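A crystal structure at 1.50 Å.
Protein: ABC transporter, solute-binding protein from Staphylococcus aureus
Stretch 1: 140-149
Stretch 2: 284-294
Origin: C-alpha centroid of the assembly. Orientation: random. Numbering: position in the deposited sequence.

Stretch 1 140-149: GYQHMRAIYS
Stretch 2 284-294: IPHHKFLEMIQ

Packing of the C-terminal helix of a Staphylococcus aureus ABC-transporter solute-binding protein against an internal helix of the same chain. Residues 140-149 are helical throughout, within a longer helix; in 284-294, Ile-284 is extended (phi/psi -155/114°; chi1 and chi2 t), Pro-285 (-52/155°) takes the N-cap position, and a helix starts at His-286. The axes approach to 11.3 Å, their N-to-C directions 64° apart. The register is set by Tyr-141 CA to Leu-290 CA, 8.1 Å, Arg-145 CA to Phe-289 CA, 8.1 Å, and Met-144 CA to Ile-293 CA, 8.5 Å. The contact buries 511 Å², both sides summed, and no hydrogen bond crosses it; the contacts are mainly apolar and aromatic, with at most a weak cation-pi attraction.

Phe-289 (chi1 179°, t; chi2 80°) is the knob, buried in a hole formed by Tyr-141, Met-144, Arg-145 and Tyr-148, residues at i, i+3, i+4 and i+7, spanning about two turns. Its flat ring reaches the backbone itself: Phe-289 CZ lies 3.6 Å from Arg-145 CA and 3.6 Å from Met-144 O, the latter near the ring plane. Met-144 O already accepts the helical hydrogen bond from Tyr-148 N (2.9 Å). Arg-145 CG lies over one face, 3.8 Å from the Phe-289 ring centroid and 17° off its normal, a CH-pi contact. Arg-145 (chi1 -72°, m; chi2 -141°, between wells; chi3 71°, p; chi4 179°) thus uses its aliphatic stem as cover; Arg-145 CZ is 5.4 Å from the Phe-289 ring centroid. On the same side of the ring but farther out, Arg-145 NH2 comes to 3.0 Å from Ile-284 CG2.

Tyr-141 (chi1 177°, t; chi2 84°), also buried, covers about as much surface. Phe-289 turns an edge toward its face, offset, with centroids 5.5 Å apart, planes at 80°, and Tyr-141 CE1 3.6 Å from Phe-289 CD2. His-286 (chi1 -177°, t; chi2 69°) places ND1 over a face of Tyr-141, 3.2 Å from Tyr-141 CE1; the rings are oblique, at 49°. Leu-290 (m, t) puts CD2 at the tyrosine edge, 4.0 Å from Tyr-141 CD1.

Tyr-148 (chi1 179°, t; chi2 78°) repeats the offset edge-to-face theme: the Phe-289 edge points toward its face, centroids 5.7 Å apart and planes at 78°. Met-292 (t, t, m) brings SD obliquely to 4.4 Å from the Tyr-148 ring centroid. Met-144 (m, m; chi3 94°, between wells) points CB toward the other stretch while its end leads away, so Met-144 CB packs 4.0 Å from CD1 of Ile-293 (p, t).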

# COMPACT_ATOMS: atom_id res chain seq x y z
N GLY A 140 -2.63 6.86 3.95
CA GLY A 140 -3.14 8.20 4.16
C GLY A 140 -2.63 9.18 3.12
O GLY A 140 -3.39 9.98 2.57
N TYR A 141 -1.32 9.13 2.84
CA TYR A 141 -0.74 10.01 1.83
C TYR A 141 -1.40 9.80 0.47
O TYR A 141 -1.79 10.77 -0.19
CB TYR A 141 0.76 9.75 1.74
CG TYR A 141 1.46 10.56 0.67
CD1 TYR A 141 1.86 11.86 0.91
CD2 TYR A 141 1.72 10.01 -0.58
CE1 TYR A 141 2.50 12.60 -0.07
CE2 TYR A 141 2.36 10.74 -1.56
CZ TYR A 141 2.75 12.03 -1.30
OH TYR A 141 3.39 12.76 -2.28
N GLN A 142 -1.54 8.55 0.04
CA GLN A 142 -2.10 8.28 -1.28
C GLN A 142 -3.55 8.74 -1.38
O GLN A 142 -3.97 9.26 -2.42
CB GLN A 142 -1.97 6.79 -1.61
CG GLN A 142 -0.54 6.34 -1.87
CD GLN A 142 0.04 6.93 -3.14
OE1 GLN A 142 0.63 8.00 -3.12
NE2 GLN A 142 -0.12 6.22 -4.26
N HIS A 143 -4.32 8.57 -0.31
CA HIS A 143 -5.70 9.05 -0.31
C HIS A 143 -5.76 10.57 -0.41
O HIS A 143 -6.62 11.11 -1.11
CB HIS A 143 -6.43 8.57 0.94
CG HIS A 143 -7.02 7.20 0.81
ND1 HIS A 143 -8.17 6.96 0.10
CD2 HIS A 143 -6.63 6.01 1.32
CE1 HIS A 143 -8.46 5.67 0.17
NE2 HIS A 143 -7.55 5.07 0.90
N MET A 144 -4.87 11.27 0.30
CA MET A 144 -4.88 12.72 0.22
C MET A 144 -4.51 13.18 -1.19
O MET A 144 -5.08 14.16 -1.70
CB MET A 144 -3.91 13.33 1.24
CG MET A 144 -4.32 13.15 2.71
SD MET A 144 -6.05 13.54 3.10
CE MET A 144 -6.80 11.92 2.96
N ARG A 145 -3.58 12.48 -1.84
CA ARG A 145 -3.29 12.77 -3.25
C ARG A 145 -4.51 12.50 -4.12
O ARG A 145 -4.79 13.26 -5.05
CB ARG A 145 -2.10 11.93 -3.73
CG ARG A 145 -0.76 12.37 -3.17
CD ARG A 145 0.33 12.28 -4.23
NE ARG A 145 0.18 13.31 -5.26
CZ ARG A 145 1.00 13.47 -6.29
NH1 ARG A 145 2.05 12.67 -6.45
NH2 ARG A 145 0.77 14.43 -7.17
N ALA A 146 -5.25 11.42 -3.84
CA ALA A 146 -6.45 11.13 -4.62
C ALA A 146 -7.48 12.24 -4.50
O ALA A 146 -8.10 12.64 -5.49
CB ALA A 146 -7.05 9.79 -4.18
N ILE A 147 -7.68 12.75 -3.28
CA ILE A 147 -8.64 13.82 -3.07
C ILE A 147 -8.16 15.10 -3.75
O ILE A 147 -8.95 15.82 -4.38
CB ILE A 147 -8.88 14.02 -1.56
CG1 ILE A 147 -9.58 12.78 -0.99
CG2 ILE A 147 -9.70 15.28 -1.29
CD1 ILE A 147 -9.71 12.78 0.51
N TYR A 148 -6.87 15.41 -3.63
CA TYR A 148 -6.34 16.59 -4.30
C TYR A 148 -6.46 16.47 -5.81
O TYR A 148 -6.70 17.47 -6.50
CB TYR A 148 -4.88 16.81 -3.91
CG TYR A 148 -4.27 18.02 -4.59
CD1 TYR A 148 -4.54 19.30 -4.14
CD2 TYR A 148 -3.44 17.88 -5.69
CE1 TYR A 148 -4.00 20.41 -4.76
CE2 TYR A 148 -2.89 18.98 -6.32
CZ TYR A 148 -3.17 20.24 -5.85
OH TYR A 148 -2.63 21.35 -6.46
N SER A 149 -6.31 15.26 -6.34
CA SER A 149 -6.30 15.08 -7.79
C SER A 149 -7.66 15.35 -8.42
O SER A 149 -7.72 15.62 -9.62
CB SER A 149 -5.85 13.67 -8.15
OG SER A 149 -6.90 12.73 -7.97
N ILE A 284 5.32 15.92 -8.03
CA ILE A 284 5.43 16.84 -6.90
C ILE A 284 6.00 16.04 -5.74
O ILE A 284 5.34 15.11 -5.25
CB ILE A 284 4.08 17.49 -6.56
CG1 ILE A 284 4.04 17.88 -5.08
CG2 ILE A 284 2.91 16.57 -6.91
CD1 ILE A 284 2.91 18.78 -4.73
N PRO A 285 7.21 16.34 -5.28
CA PRO A 285 7.87 15.49 -4.28
C PRO A 285 6.99 15.23 -3.07
O PRO A 285 6.09 16.00 -2.73
CB PRO A 285 9.12 16.29 -3.91
CG PRO A 285 9.47 17.00 -5.17
CD PRO A 285 8.14 17.35 -5.81
N HIS A 286 7.27 14.10 -2.41
CA HIS A 286 6.54 13.69 -1.22
C HIS A 286 6.42 14.82 -0.20
O HIS A 286 5.32 15.12 0.28
CB HIS A 286 7.26 12.48 -0.61
CG HIS A 286 6.58 11.89 0.59
ND1 HIS A 286 5.38 11.22 0.51
CD2 HIS A 286 6.94 11.86 1.89
CE1 HIS A 286 5.03 10.81 1.71
NE2 HIS A 286 5.96 11.18 2.57
N HIS A 287 7.54 15.45 0.14
CA HIS A 287 7.53 16.46 1.19
C HIS A 287 6.83 17.74 0.74
O HIS A 287 6.24 18.44 1.57
CB HIS A 287 8.96 16.77 1.65
CG HIS A 287 9.77 17.47 0.61
ND1 HIS A 287 10.42 16.81 -0.41
CD2 HIS A 287 10.05 18.79 0.44
CE1 HIS A 287 11.06 17.68 -1.16
NE2 HIS A 287 10.85 18.89 -0.67
N LYS A 288 6.90 18.06 -0.55
CA LYS A 288 6.25 19.27 -1.03
C LYS A 288 4.73 19.14 -1.01
O LYS A 288 4.03 20.09 -0.66
CB LYS A 288 6.75 19.61 -2.44
CG LYS A 288 8.20 20.08 -2.48
CD LYS A 288 8.59 20.62 -3.85
CE LYS A 288 9.94 21.33 -3.82
NZ LYS A 288 11.03 20.51 -4.44
N PHE A 289 4.21 17.96 -1.36
CA PHE A 289 2.76 17.77 -1.29
C PHE A 289 2.26 17.90 0.13
O PHE A 289 1.23 18.53 0.38
CB PHE A 289 2.37 16.41 -1.87
CG PHE A 289 0.89 16.14 -1.81
CD1 PHE A 289 0.04 16.69 -2.75
CD2 PHE A 289 0.35 15.37 -0.79
CE1 PHE A 289 -1.32 16.46 -2.70
CE2 PHE A 289 -1.01 15.14 -0.73
CZ PHE A 289 -1.84 15.69 -1.69
N LEU A 290 2.97 17.30 1.09
CA LEU A 290 2.55 17.41 2.48
C LEU A 290 2.59 18.85 2.95
O LEU A 290 1.73 19.29 3.73
CB LEU A 290 3.42 16.52 3.36
CG LEU A 290 3.19 15.02 3.18
CD1 LEU A 290 4.31 14.22 3.81
CD2 LEU A 290 1.84 14.61 3.77
N GLU A 291 3.58 19.62 2.49
CA GLU A 291 3.62 21.04 2.80
C GLU A 291 2.43 21.76 2.17
O GLU A 291 1.87 22.69 2.77
CB GLU A 291 4.93 21.65 2.31
CG GLU A 291 5.02 23.16 2.47
CD GLU A 291 6.41 23.69 2.18
OE1 GLU A 291 6.72 24.82 2.62
OE2 GLU A 291 7.20 22.98 1.51
N MET A 292 2.03 21.34 0.97
CA MET A 292 0.94 22.00 0.27
C MET A 292 -0.38 21.86 1.02
O MET A 292 -1.19 22.79 1.04
CB MET A 292 0.83 21.42 -1.14
CG MET A 292 -0.22 22.08 -2.02
SD MET A 292 -0.26 21.38 -3.68
CE MET A 292 1.45 21.59 -4.19
N ILE A 293 -0.61 20.70 1.64
CA ILE A 293 -1.88 20.41 2.29
C ILE A 293 -1.84 20.66 3.79
O ILE A 293 -2.85 20.43 4.47
CB ILE A 293 -2.33 18.97 2.01
CG1 ILE A 293 -1.41 17.96 2.70
CG2 ILE A 293 -2.37 18.71 0.51
CD1 ILE A 293 -1.90 16.52 2.64
N GLN A 294 -0.72 21.13 4.32
CA GLN A 294 -0.60 21.35 5.76
C GLN A 294 -1.57 22.43 6.23
O GLN A 294 -2.10 23.19 5.42
CB GLN A 294 0.84 21.74 6.12
CG GLN A 294 1.19 23.16 5.74
CD GLN A 294 2.68 23.37 5.56
OE1 GLN A 294 3.49 22.50 5.89
NE2 GLN A 294 3.05 24.52 5.02